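Local coordinates for protein pseudouridine synthase (Pyrococcus abyssi, PDB 2AUS) that probably isomerises uridine to pseudouridine in RNA, as an archaeal Cbf5 enzyme of the TruB family of pseudouridine synthases, at residues A[86-91]-A[208-213]; A[109-114]-A[201-206]; A[155-160]-A[169-174]; A[179-184]-A[195-200]. One frame throughout, in Å; residues are numbered along the deposited sequence.

Overall arrangement
Three of the four contacts lie within or against the six-stranded antiparallel sheet of the TruB-like region, and contact 1 ties its edge strand to the neighbouring mixed sheet. Contacts 1 and 2 are buried. Contact 1 is apolar with no backbone pairing, whereas contact 2 is a strand pair that also uses buried polar groups. Contacts 3 and 4 lie farther from the chain centre and are partly buried: a hairpin with a salt bridge on one face, and a helix laid on the sheet through a methionine. Strand 195-205 serves both contact 2 and contact 4, while Glu109 of contact 2 meets Tyr157 of contact 3 and Glu210 of contact 1 meets Arg201 of contact 2.

Contact 1: A[86-91]-A[208-213]; sequences SGVLPV and FKEDET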
loop_
_atom_site.group_PDB
_atom_site.type_symbol
_atom_site.label_atom_id
_atom_site.label_comp_id
_atom_site.label_asym_id
_atom_site.label_seq_id
_atom_site.Cartn_x
_atom_site.Cartn_y
_atom_site.Cartn_z
ATOM N N SER A 86 13.514 2.311 -5.512
ATOM C CA SER A 86 13.141 3.704 -5.289
ATOM C C SER A 86 14.182 4.619 -5.933
ATOM O O SER A 86 15.178 4.149 -6.487
ATOM C CB SER A 86 13.057 3.996 -3.788
ATOM O OG SER A 86 14.346 4.024 -3.209
ATOM N N GLY A 87 13.949 5.927 -5.861
ATOM C CA GLY A 87 14.906 6.864 -6.417
ATOM C C GLY A 87 14.511 7.636 -7.667
ATOM O O GLY A 87 13.359 7.635 -8.107
ATOM N N VAL A 88 15.517 8.279 -8.245
ATOM C CA VAL A 88 15.375 9.110 -9.429
ATOM C C VAL A 88 14.555 8.507 -10.555
ATOM O O VAL A 88 14.964 7.547 -11.213
ATOM C CB VAL A 88 16.760 9.512 -9.959
ATOM C CG1 VAL A 88 16.624 10.392 -11.197
ATOM C CG2 VAL A 88 17.519 10.252 -8.864
ATOM N N LEU A 89 13.381 9.082 -10.767
ATOM C CA LEU A 89 12.492 8.638 -11.829
ATOM C C LEU A 89 12.040 9.859 -12.621
ATOM O O LEU A 89 11.085 10.544 -12.240
ATOM C CB LEU A 89 11.262 7.921 -11.255
ATOM C CG LEU A 89 10.323 7.407 -12.345
ATOM C CD1 LEU A 89 10.987 6.244 -13.074
ATOM C CD2 LEU A 89 9.007 6.973 -11.738
ATOM N N PRO A 90 12.733 10.162 -13.729
ATOM C CA PRO A 90 12.337 11.325 -14.527
ATOM C C PRO A 90 10.980 11.073 -15.173
ATOM O O PRO A 90 10.772 10.049 -15.829
ATOM C CB PRO A 90 13.450 11.430 -15.567
ATOM C CG PRO A 90 14.630 10.854 -14.861
ATOM C CD PRO A 90 14.027 9.635 -14.183
ATOM N N VAL A 91 10.053 11.998 -14.977
ATOM C CA VAL A 91 8.728 11.863 -15.562
ATOM C C VAL A 91 8.450 13.103 -16.409
ATOM O O VAL A 91 8.310 14.209 -15.876
ATOM C CB VAL A 91 7.634 11.726 -14.468
ATOM C CG1 VAL A 91 6.271 11.521 -15.111
ATOM C CG2 VAL A 91 7.952 10.550 -13.558
ATOM N N PHE A 208 19.553 13.828 -14.224
ATOM C CA PHE A 208 18.736 13.848 -13.014
ATOM C C PHE A 208 19.420 13.155 -11.846
ATOM O O PHE A 208 19.808 11.992 -11.930
ATOM C CB PHE A 208 17.368 13.214 -13.283
ATOM C CG PHE A 208 16.597 13.910 -14.363
ATOM C CD1 PHE A 208 16.782 13.570 -15.700
ATOM C CD2 PHE A 208 15.727 14.948 -14.047
ATOM C CE1 PHE A 208 16.112 14.261 -16.708
ATOM C CE2 PHE A 208 15.052 15.646 -15.044
ATOM C CZ PHE A 208 15.244 15.303 -16.382
ATOM N N LYS A 209 19.562 13.884 -10.746
ATOM C CA LYS A 209 20.212 13.345 -9.567
ATOM C C LYS A 209 19.555 13.857 -8.292
ATOM O O LYS A 209 18.653 14.702 -8.336
ATOM C CB LYS A 209 21.691 13.726 -9.573
ATOM C CG LYS A 209 21.932 15.219 -9.529
ATOM C CD LYS A 209 23.417 15.557 -9.434
ATOM C CE LYS A 209 24.174 15.142 -10.686
ATOM N NZ LYS A 209 25.601 15.599 -10.663
ATOM N N GLU A 210 20.011 13.335 -7.159
ATOM C CA GLU A 210 19.487 13.731 -5.859
ATOM C C GLU A 210 19.997 15.105 -5.462
ATOM O O GLU A 210 21.018 15.237 -4.784
ATOM C CB GLU A 210 19.888 12.714 -4.790
ATOM C CG GLU A 210 19.175 11.385 -4.904
ATOM C CD GLU A 210 19.486 10.478 -3.735
ATOM O OE1 GLU A 210 20.612 9.942 -3.674
ATOM O OE2 GLU A 210 18.608 10.308 -2.870
ATOM N N ASP A 211 19.283 16.129 -5.902
ATOM C CA ASP A 211 19.635 17.501 -5.588
ATOM C C ASP A 211 18.346 18.228 -5.230
ATOM O O ASP A 211 17.321 17.584 -4.994
ATOM C CB ASP A 211 20.335 18.153 -6.779
ATOM C CG ASP A 211 19.486 18.145 -8.040
ATOM O OD1 ASP A 211 20.055 18.400 -9.122
ATOM O OD2 ASP A 211 18.262 17.893 -7.954
ATOM N N GLU A 212 18.376 19.555 -5.197
ATOM C CA GLU A 212 17.176 20.289 -4.818
ATOM C C GLU A 212 15.970 20.020 -5.708
ATOM O O GLU A 212 14.837 20.239 -5.284
ATOM C CB GLU A 212 17.451 21.800 -4.761
ATOM C CG GLU A 212 17.639 22.497 -6.100
ATOM C CD GLU A 212 18.885 22.041 -6.837
ATOM O OE1 GLU A 212 19.922 21.811 -6.173
ATOM O OE2 GLU A 212 18.831 21.930 -8.084
ATOM N N THR A 213 16.192 19.531 -6.925
ATOM C CA THR A 213 15.070 19.277 -7.831
ATOM C C THR A 213 14.356 17.948 -7.617
ATOM O O THR A 213 13.305 17.709 -8.213
ATOM C CB THR A 213 15.497 19.350 -9.308
ATOM O OG1 THR A 213 16.315 18.220 -9.630
ATOM C CG2 THR A 213 16.273 20.637 -9.571
#
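Pro90 lies over one face of the Phe208 ring, its CB 4.0 Å from the ring centroid and 13° off the normal, a CH-pi contact displaced toward the rim. Its CG lies over the same face nearer the root, 3.6 Å from Phe208 CD1. Val88 meets the root of that side chain: CG1, anti to its backbone N, touches Phe208 CB at 3.6 Å, and the two cross at about a right angle. The other branch, Val88 CG2, faces Lys209 CA at 4.2 Å. These residues belong to strands that do not pair directly, for 208-209 borders the antiparallel sheet of the TruB-like fold while 88-93 runs in the mixed sheet beside it. Strand 195-205 borders both, and the backbone of its Arg202 bonds to Ser86 and Val88. Beyond Phe208 the chain passes an inverse gamma turn centred on Glu210 into an Asx turn in which Asp211 OD2 accepts from Thr213 N at 2.8 Å and, on its syn lone pair, from Thr213 OG1 at 2.6 Å. Asn50 of strand 47-53 bonds to Lys209 O and Thr213 OG1, while the Glu210 carboxylate is held by Arg201 and by side chains of another protein.

Contact 2: A[109-114]-A[201-206]; sequences EYVALM and RRTRSG
Strands 109-114 and 201-205 run antiparallel, their axes 4.3 Å apart at the closest, and Thr203 and Arg204 both face Glu109 in a classic beta bulge within the six-stranded sheet of this TruB-family fold. Glu109 O takes the Thr203 N-H at 2.8 Å and a weaker bond from Arg204 N, while Glu109 N gives to Arg204 O. Past the bulge the pairing is regular, with Val111 and Arg201 bonded to each other in both directions nearly along their C=O axes. Glu109 leaves the backbone with CG anti to N (chi1 -174°) and an extended chain. Its OE1 receives the Thr203 hydroxyl at 2.6 Å through the anti lone pair, and its OE2 bonds to Tyr157 of the next hairpin. An alanine here would remove the carboxylate that Thr203 and Tyr157 share, one on each oxygen, and would probably loosen the tie that reaches across strand 167-174 to strand 152-164. On the other sheet face Tyr110 and Arg202 lie side by side, pointing the same way, with Tyr110 CE1 3.7 Å from Arg202 CB. Ring and guanidinium planes are 62° apart, and the Tyr110 OH sits at the guanidinium edge. Arg202 NH1 bonds to Val88 O and NH2 to a bound phosphate ion, whereas its buried NE has no partner in the model. Aromatic side chains of another protein chain pack on Val111 and Thr203, whose methyls CG2 and CG2 press together at a tight 3.4 Å.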
loop_
_atom_site.group_PDB
_atom_site.type_symbol
_atom_site.label_atom_id
_atom_site.label_comp_id
_atom_site.label_asym_id
_atom_site.label_seq_id
_atom_site.Cartn_x
_atom_site.Cartn_y
_atom_site.Cartn_z
ATOM N N GLU A 109 23.349 5.818 -11.949
ATOM C CA GLU A 109 24.032 5.526 -10.708
ATOM C C GLU A 109 23.010 4.969 -9.736
ATOM O O GLU A 109 21.862 5.427 -9.678
ATOM C CB GLU A 109 24.664 6.786 -10.113
ATOM C CG GLU A 109 25.527 6.504 -8.886
ATOM C CD GLU A 109 25.981 7.770 -8.179
ATOM O OE1 GLU A 109 25.113 8.499 -7.644
ATOM O OE2 GLU A 109 27.202 8.039 -8.173
ATOM N N TYR A 110 23.429 3.973 -8.972
ATOM C CA TYR A 110 22.548 3.348 -8.003
ATOM C C TYR A 110 23.284 3.153 -6.693
ATOM O O TYR A 110 24.513 3.205 -6.633
ATOM C CB TYR A 110 22.123 1.965 -8.491
ATOM C CG TYR A 110 21.305 1.928 -9.755
ATOM C CD1 TYR A 110 19.915 1.901 -9.704
ATOM C CD2 TYR A 110 21.921 1.875 -11.006
ATOM C CE1 TYR A 110 19.154 1.811 -10.863
ATOM C CE2 TYR A 110 21.166 1.787 -12.174
ATOM C CZ TYR A 110 19.782 1.754 -12.096
ATOM O OH TYR A 110 19.019 1.666 -13.241
ATOM N N VAL A 111 22.513 2.942 -5.639
ATOM C CA VAL A 111 23.070 2.624 -4.341
ATOM C C VAL A 111 22.373 1.303 -4.080
ATOM O O VAL A 111 21.149 1.212 -4.168
ATOM C CB VAL A 111 22.710 3.658 -3.269
ATOM C CG1 VAL A 111 23.070 3.115 -1.886
ATOM C CG2 VAL A 111 23.498 4.929 -3.519
ATOM N N ALA A 112 23.148 0.271 -3.783
ATOM C CA ALA A 112 22.563 -1.038 -3.578
ATOM C C ALA A 112 23.077 -1.771 -2.367
ATOM O O ALA A 112 24.229 -1.624 -1.964
ATOM C CB ALA A 112 22.781 -1.896 -4.820
ATOM N N LEU A 113 22.192 -2.572 -1.796
ATOM C CA LEU A 113 22.521 -3.379 -0.642
ATOM C C LEU A 113 22.599 -4.833 -1.112
ATOM O O LEU A 113 21.601 -5.424 -1.514
ATOM C CB LEU A 113 21.446 -3.232 0.432
ATOM C CG LEU A 113 21.629 -4.159 1.636
ATOM C CD1 LEU A 113 23.016 -3.964 2.226
ATOM C CD2 LEU A 113 20.554 -3.862 2.679
ATOM N N MET A 114 23.795 -5.398 -1.055
ATOM C CA MET A 114 24.002 -6.773 -1.478
ATOM C C MET A 114 24.142 -7.675 -0.259
ATOM O O MET A 114 24.872 -7.358 0.679
ATOM C CB MET A 114 25.267 -6.865 -2.338
ATOM C CG MET A 114 25.776 -8.290 -2.568
ATOM S SD MET A 114 27.189 -8.335 -3.688
ATOM C CE MET A 114 28.530 -7.792 -2.600
ATOM N N ARG A 201 18.327 1.487 -5.017
ATOM C CA ARG A 201 17.837 2.855 -5.123
ATOM C C ARG A 201 18.624 3.573 -6.214
ATOM O O ARG A 201 19.855 3.604 -6.180
ATOM C CB ARG A 201 18.017 3.599 -3.796
ATOM C CG ARG A 201 17.588 5.068 -3.848
ATOM C CD ARG A 201 17.781 5.761 -2.505
ATOM N NE ARG A 201 17.588 7.209 -2.598
ATOM C CZ ARG A 201 16.411 7.801 -2.792
ATOM N NH1 ARG A 201 15.314 7.070 -2.911
ATOM N NH2 ARG A 201 16.331 9.129 -2.873
ATOM N N ARG A 202 17.922 4.133 -7.192
ATOM C CA ARG A 202 18.597 4.855 -8.257
ATOM C C ARG A 202 18.881 6.263 -7.743
ATOM O O ARG A 202 17.984 6.959 -7.269
ATOM C CB ARG A 202 17.726 4.926 -9.508
ATOM C CG ARG A 202 18.393 5.672 -10.660
ATOM C CD ARG A 202 17.384 6.054 -11.727
ATOM N NE ARG A 202 17.138 4.959 -12.646
ATOM C CZ ARG A 202 16.153 4.919 -13.530
ATOM N NH1 ARG A 202 15.286 5.917 -13.629
ATOM N NH2 ARG A 202 16.056 3.872 -14.331
ATOM N N THR A 203 20.139 6.674 -7.833
ATOM C CA THR A 203 20.538 7.983 -7.354
ATOM C C THR A 203 20.849 8.929 -8.491
ATOM O O THR A 203 21.110 10.104 -8.261
ATOM C CB THR A 203 21.777 7.885 -6.451
ATOM O OG1 THR A 203 22.853 7.278 -7.180
ATOM C CG2 THR A 203 21.460 7.059 -5.211
ATOM N N ARG A 204 20.815 8.419 -9.716
ATOM C CA ARG A 204 21.110 9.253 -10.865
ATOM C C ARG A 204 20.723 8.624 -12.193
ATOM O O ARG A 204 20.906 7.430 -12.414
ATOM C CB ARG A 204 22.604 9.590 -10.871
ATOM C CG ARG A 204 23.069 10.470 -12.011
ATOM C CD ARG A 204 24.459 11.011 -11.711
ATOM N NE ARG A 204 24.970 11.858 -12.784
ATOM C CZ ARG A 204 24.356 12.948 -13.240
ATOM N NH1 ARG A 204 23.196 13.334 -12.717
ATOM N NH2 ARG A 204 24.903 13.656 -14.220
ATOM N N SER A 205 20.162 9.444 -13.072
ATOM C CA SER A 205 19.789 9.006 -14.409
ATOM C C SER A 205 20.077 10.171 -15.331
ATOM O O SER A 205 19.326 11.153 -15.366
ATOM C CB SER A 205 18.314 8.643 -14.499
ATOM O OG SER A 205 18.008 8.303 -15.842
ATOM N N GLY A 206 21.176 10.068 -16.067
ATOM C CA GLY A 206 21.551 11.141 -16.966
ATOM C C GLY A 206 21.726 12.409 -16.153
ATOM O O GLY A 206 22.447 12.412 -15.155
#

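Contact 3: A[155-160]-A[169-174]; sequences VYYIEI and LFRVGV
The Tyr157 side chain sets off from CB with CG tucked between its own backbone N and carbonyl carbon (chi1 59°), which lays its ring across the neighbouring strand. CG is the first ring atom to meet Gly173, 4.0 Å from its N; CE1 then comes within 3.2 Å of Gly173 N and has Arg171 CG beside the ring edge. CE2 and CZ pass above Gly173 CA, which forms a CH-pi contact 3.6 Å from the ring centroid and 18° off the normal. At the tip, OH bonds to Glu109 of strand 108-116. Because Gly173 has no CB, which would collide with CE2, the ring can lie flat on its backbone. The two strands form a beta hairpin, antiparallel at 162°, broken by a classic bulge where Tyr156 and Tyr157 both face Gly173 O; beyond it Gly173 N gives to Tyr157 O at 2.9 Å. An alanine in place of Tyr157 would probably uncover the Gly173 backbone and lose the hydroxyl link to Glu109. On the same face Glu159 and Arg171 lie side by side, and Arg171 NH1 reaches OE1 of Glu159 at 3.0 Å in a salt bridge, meeting it from above the carboxylate plane. The reverse face is apolar: Ile158 CG2 touches Phe170 CD1 at 3.9 Å, beneath Met129 of helix 122-131, and Val155 CG1 crosses Val172 CG2 at 3.7 Å.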
loop_
_atom_site.group_PDB
_atom_site.type_symbol
_atom_site.label_atom_id
_atom_site.label_comp_id
_atom_site.label_asym_id
_atom_site.label_seq_id
_atom_site.Cartn_x
_atom_site.Cartn_y
_atom_site.Cartn_z
ATOM N N VAL A 155 30.562 -0.839 -16.380
ATOM C CA VAL A 155 30.410 -0.377 -15.012
ATOM C C VAL A 155 31.512 0.665 -14.833
ATOM O O VAL A 155 32.692 0.336 -14.835
ATOM C CB VAL A 155 30.615 -1.531 -14.016
ATOM C CG1 VAL A 155 30.564 -1.008 -12.584
ATOM C CG2 VAL A 155 29.544 -2.587 -14.227
ATOM N N TYR A 156 31.123 1.922 -14.696
ATOM C CA TYR A 156 32.087 3.002 -14.556
ATOM C C TYR A 156 32.791 3.033 -13.210
ATOM O O TYR A 156 33.955 3.426 -13.125
ATOM C CB TYR A 156 31.392 4.333 -14.807
ATOM C CG TYR A 156 30.758 4.407 -16.177
ATOM C CD1 TYR A 156 31.542 4.362 -17.332
ATOM C CD2 TYR A 156 29.373 4.505 -16.322
ATOM C CE1 TYR A 156 30.960 4.409 -18.595
ATOM C CE2 TYR A 156 28.782 4.556 -17.582
ATOM C CZ TYR A 156 29.582 4.505 -18.712
ATOM O OH TYR A 156 29.006 4.542 -19.963
ATOM N N TYR A 157 32.086 2.624 -12.161
ATOM C CA TYR A 157 32.664 2.618 -10.829
ATOM C C TYR A 157 31.801 1.893 -9.812
ATOM O O TYR A 157 30.576 1.866 -9.917
ATOM C CB TYR A 157 32.926 4.055 -10.352
ATOM C CG TYR A 157 31.698 4.948 -10.299
ATOM C CD1 TYR A 157 30.786 4.870 -9.242
ATOM C CD2 TYR A 157 31.450 5.871 -11.308
ATOM C CE1 TYR A 157 29.658 5.699 -9.195
ATOM C CE2 TYR A 157 30.330 6.699 -11.275
ATOM C CZ TYR A 157 29.439 6.612 -10.218
ATOM O OH TYR A 157 28.342 7.452 -10.195
ATOM N N ILE A 158 32.470 1.286 -8.842
ATOM C CA ILE A 158 31.816 0.577 -7.760
ATOM C C ILE A 158 32.493 1.076 -6.499
ATOM O O ILE A 158 33.654 0.765 -6.244
ATOM C CB ILE A 158 32.011 -0.945 -7.856
ATOM C CG1 ILE A 158 31.221 -1.497 -9.041
ATOM C CG2 ILE A 158 31.558 -1.606 -6.566
ATOM C CD1 ILE A 158 31.345 -2.999 -9.211
ATOM N N GLU A 159 31.766 1.874 -5.727
ATOM C CA GLU A 159 32.279 2.433 -4.490
ATOM C C GLU A 159 31.592 1.777 -3.293
ATOM O O GLU A 159 30.403 1.979 -3.057
ATOM C CB GLU A 159 32.035 3.940 -4.480
ATOM C CG GLU A 159 32.107 4.579 -3.105
ATOM C CD GLU A 159 31.573 6.001 -3.106
ATOM O OE1 GLU A 159 30.443 6.215 -3.601
ATOM O OE2 GLU A 159 32.278 6.901 -2.600
ATOM N N ILE A 160 32.346 0.980 -2.545
ATOM C CA ILE A 160 31.800 0.316 -1.370
ATOM C C ILE A 160 31.660 1.328 -0.242
ATOM O O ILE A 160 32.640 1.928 0.197
ATOM C CB ILE A 160 32.710 -0.836 -0.911
ATOM C CG1 ILE A 160 32.740 -1.919 -1.990
ATOM C CG2 ILE A 160 32.208 -1.402 0.414
ATOM C CD1 ILE A 160 33.633 -3.091 -1.676
ATOM N N LEU A 169 26.958 -2.508 1.282
ATOM C CA LEU A 169 26.264 -1.335 0.775
ATOM C C LEU A 169 27.236 -0.640 -0.180
ATOM O O LEU A 169 28.318 -0.209 0.229
ATOM C CB LEU A 169 25.895 -0.400 1.933
ATOM C CG LEU A 169 25.258 0.946 1.571
ATOM C CD1 LEU A 169 23.871 0.730 0.979
ATOM C CD2 LEU A 169 25.167 1.824 2.820
ATOM N N PHE A 170 26.867 -0.533 -1.452
ATOM C CA PHE A 170 27.766 0.108 -2.399
ATOM C C PHE A 170 27.072 0.992 -3.415
ATOM O O PHE A 170 25.878 0.851 -3.673
ATOM C CB PHE A 170 28.609 -0.947 -3.117
ATOM C CG PHE A 170 27.832 -1.820 -4.066
ATOM C CD1 PHE A 170 27.825 -1.551 -5.431
ATOM C CD2 PHE A 170 27.141 -2.934 -3.599
ATOM C CE1 PHE A 170 27.146 -2.385 -6.323
ATOM C CE2 PHE A 170 26.459 -3.771 -4.479
ATOM C CZ PHE A 170 26.464 -3.496 -5.847
ATOM N N ARG A 171 27.840 1.921 -3.972
ATOM C CA ARG A 171 27.343 2.846 -4.978
ATOM C C ARG A 171 27.979 2.412 -6.287
ATOM O O ARG A 171 29.158 2.068 -6.322
ATOM C CB ARG A 171 27.757 4.275 -4.626
ATOM C CG ARG A 171 27.583 5.276 -5.754
ATOM C CD ARG A 171 27.928 6.680 -5.276
ATOM N NE ARG A 171 26.836 7.247 -4.492
ATOM C CZ ARG A 171 26.980 7.836 -3.310
ATOM N NH1 ARG A 171 28.182 7.939 -2.755
ATOM N NH2 ARG A 171 25.917 8.332 -2.685
ATOM N N VAL A 172 27.196 2.408 -7.358
ATOM C CA VAL A 172 27.708 1.979 -8.645
ATOM C C VAL A 172 27.221 2.847 -9.793
ATOM O O VAL A 172 26.036 3.173 -9.881
ATOM C CB VAL A 172 27.311 0.502 -8.922
ATOM C CG1 VAL A 172 25.802 0.345 -8.844
ATOM C CG2 VAL A 172 27.811 0.072 -10.283
ATOM N N GLY A 173 28.154 3.228 -10.661
ATOM C CA GLY A 173 27.825 4.023 -11.829
ATOM C C GLY A 173 27.852 3.030 -12.972
ATOM O O GLY A 173 28.781 2.223 -13.059
ATOM N N VAL A 174 26.847 3.071 -13.842
ATOM C CA VAL A 174 26.774 2.130 -14.947
ATOM C C VAL A 174 26.262 2.729 -16.251
ATOM O O VAL A 174 25.608 3.772 -16.268
ATOM C CB VAL A 174 25.849 0.949 -14.599
ATOM C CG1 VAL A 174 26.338 0.248 -13.341
ATOM C CG2 VAL A 174 24.408 1.453 -14.412
#

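Contact 4: A[179-184]-A[195-200]; sequences YIRSLI and AHMAEL
Met197 projects from its strand toward the first turn of helix 180-191, crossing Ile180, Arg181 and Ile184 each at about a right angle. Its CG stands anti to the backbone N (chi1 -176°), and the bend at chi3 (77°) folds the methyl over Arg181. CE thereby sits above the centre of the guanidinium, 3.7 Å from its plane, while SD lies 3.8 Å from Arg181 N, along the helix backbone. From the other side Ile184 drives its CD1 against the stem of the methionine, 3.4 Å from Met197 CG, a tight carbon contact. The CG2 branch of Ile184, anti to the backbone N, meets Ala195 CB at 3.9 Å. Deeper in, Ile180 CG2 touches Met197 SD at 4.0 Å, and Ile180 also packs on Tyr110 of strand 108-116. The helix thus covers one face of the antiparallel sheet, in a beta-alpha-beta crossover from strand 167-174 to the parallel strand 195-205, with 108-116 between them. At the guanidinium edge a water accepts from Met197 N at 2.8 Å and, weakly, from Arg181 NH1. The methyl shields one face of the cation without offering a counter-charge, leaving the polar part of the contact to this water.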
loop_
_atom_site.group_PDB
_atom_site.type_symbol
_atom_site.label_atom_id
_atom_site.label_comp_id
_atom_site.label_asym_id
_atom_site.label_seq_id
_atom_site.Cartn_x
_atom_site.Cartn_y
_atom_site.Cartn_z
ATOM N N TYR A 179 21.920 -4.108 -15.783
ATOM C CA TYR A 179 21.057 -4.683 -14.756
ATOM C C TYR A 179 21.857 -4.881 -13.474
ATOM O O TYR A 179 22.791 -5.688 -13.433
ATOM C CB TYR A 179 20.509 -6.031 -15.228
ATOM C CG TYR A 179 19.577 -5.938 -16.415
ATOM C CD1 TYR A 179 19.225 -7.079 -17.140
ATOM C CD2 TYR A 179 19.009 -4.719 -16.790
ATOM C CE1 TYR A 179 18.325 -7.009 -18.209
ATOM C CE2 TYR A 179 18.110 -4.638 -17.853
ATOM C CZ TYR A 179 17.774 -5.786 -18.555
ATOM O OH TYR A 179 16.882 -5.710 -19.602
ATOM N N ILE A 180 21.488 -4.154 -12.425
ATOM C CA ILE A 180 22.199 -4.262 -11.160
ATOM C C ILE A 180 22.009 -5.612 -10.490
ATOM O O ILE A 180 22.943 -6.148 -9.894
ATOM C CB ILE A 180 21.769 -3.162 -10.179
ATOM C CG1 ILE A 180 21.841 -1.798 -10.873
ATOM C CG2 ILE A 180 22.671 -3.185 -8.945
ATOM C CD1 ILE A 180 23.188 -1.495 -11.511
ATOM N N ARG A 181 20.803 -6.168 -10.587
ATOM C CA ARG A 181 20.532 -7.463 -9.976
ATOM C C ARG A 181 21.492 -8.509 -10.545
ATOM O O ARG A 181 22.050 -9.323 -9.805
ATOM C CB ARG A 181 19.083 -7.897 -10.226
ATOM C CG ARG A 181 18.706 -9.177 -9.476
ATOM C CD ARG A 181 17.300 -9.672 -9.807
ATOM N NE ARG A 181 16.252 -8.839 -9.220
ATOM C CZ ARG A 181 16.045 -8.694 -7.913
ATOM N NH1 ARG A 181 16.819 -9.324 -7.035
ATOM N NH2 ARG A 181 15.055 -7.923 -7.478
ATOM N N SER A 182 21.682 -8.476 -11.862
ATOM C CA SER A 182 22.582 -9.413 -12.536
ATOM C C SER A 182 24.021 -9.147 -12.108
ATOM O O SER A 182 24.797 -10.077 -11.875
ATOM C CB SER A 182 22.453 -9.269 -14.057
ATOM O OG SER A 182 23.423 -10.054 -14.729
ATOM N N LEU A 183 24.373 -7.868 -12.012
ATOM C CA LEU A 183 25.708 -7.473 -11.588
ATOM C C LEU A 183 25.987 -8.068 -10.208
ATOM O O LEU A 183 27.062 -8.621 -9.958
ATOM C CB LEU A 183 25.817 -5.950 -11.506
ATOM C CG LEU A 183 27.110 -5.429 -10.871
ATOM C CD1 LEU A 183 28.278 -5.700 -11.807
ATOM C CD2 LEU A 183 26.997 -3.941 -10.592
ATOM N N ILE A 184 25.013 -7.956 -9.311
ATOM C CA ILE A 184 25.184 -8.485 -7.965
ATOM C C ILE A 184 25.280 -10.003 -8.002
ATOM O O ILE A 184 26.071 -10.596 -7.272
ATOM C CB ILE A 184 24.027 -8.035 -7.029
ATOM C CG1 ILE A 184 24.193 -6.542 -6.704
ATOM C CG2 ILE A 184 24.012 -8.874 -5.746
ATOM C CD1 ILE A 184 23.202 -5.997 -5.696
ATOM N N ALA A 195 25.240 -14.172 -4.025
ATOM C CA ALA A 195 24.740 -12.936 -3.450
ATOM C C ALA A 195 23.343 -12.591 -3.947
ATOM O O ALA A 195 22.937 -12.986 -5.043
ATOM C CB ALA A 195 25.695 -11.805 -3.761
ATOM N N HIS A 196 22.617 -11.847 -3.123
ATOM C CA HIS A 196 21.259 -11.428 -3.434
ATOM C C HIS A 196 21.164 -9.914 -3.281
ATOM O O HIS A 196 21.751 -9.345 -2.360
ATOM C CB HIS A 196 20.287 -12.099 -2.457
ATOM C CG HIS A 196 18.861 -11.674 -2.625
ATOM N ND1 HIS A 196 18.096 -12.045 -3.711
ATOM C CD2 HIS A 196 18.055 -10.924 -1.836
ATOM C CE1 HIS A 196 16.879 -11.544 -3.582
ATOM N NE2 HIS A 196 16.829 -10.860 -2.453
ATOM N N MET A 197 20.439 -9.263 -4.188
ATOM C CA MET A 197 20.247 -7.817 -4.107
ATOM C C MET A 197 19.056 -7.550 -3.170
ATOM O O MET A 197 17.900 -7.714 -3.563
ATOM C CB MET A 197 19.965 -7.234 -5.495
ATOM C CG MET A 197 19.854 -5.721 -5.510
ATOM S SD MET A 197 19.665 -5.066 -7.184
ATOM C CE MET A 197 17.916 -5.449 -7.476
ATOM N N ALA A 198 19.349 -7.147 -1.935
ATOM C CA ALA A 198 18.309 -6.895 -0.937
ATOM C C ALA A 198 17.547 -5.597 -1.137
ATOM O O ALA A 198 16.372 -5.500 -0.795
ATOM C CB ALA A 198 18.908 -6.916 0.460
ATOM N N GLU A 199 18.213 -4.589 -1.683
ATOM C CA GLU A 199 17.558 -3.307 -1.890
ATOM C C GLU A 199 18.303 -2.518 -2.949
ATOM O O GLU A 199 19.523 -2.618 -3.065
ATOM C CB GLU A 199 17.535 -2.527 -0.572
ATOM C CG GLU A 199 16.504 -1.417 -0.531
ATOM C CD GLU A 199 16.552 -0.632 0.764
ATOM O OE1 GLU A 199 16.679 -1.262 1.838
ATOM O OE2 GLU A 199 16.458 0.614 0.708
ATOM N N LEU A 200 17.562 -1.717 -3.703
ATOM C CA LEU A 200 18.146 -0.924 -4.773
ATOM C C LEU A 200 17.505 0.460 -4.837
ATOM O O LEU A 200 16.292 0.589 -4.737
ATOM C CB LEU A 200 17.928 -1.634 -6.110
ATOM C CG LEU A 200 18.932 -1.443 -7.251
ATOM C CD1 LEU A 200 18.166 -1.285 -8.546
ATOM C CD2 LEU A 200 19.835 -0.247 -6.996
HETATM O O HOH W 1 18.975 -10.619 -6.097
#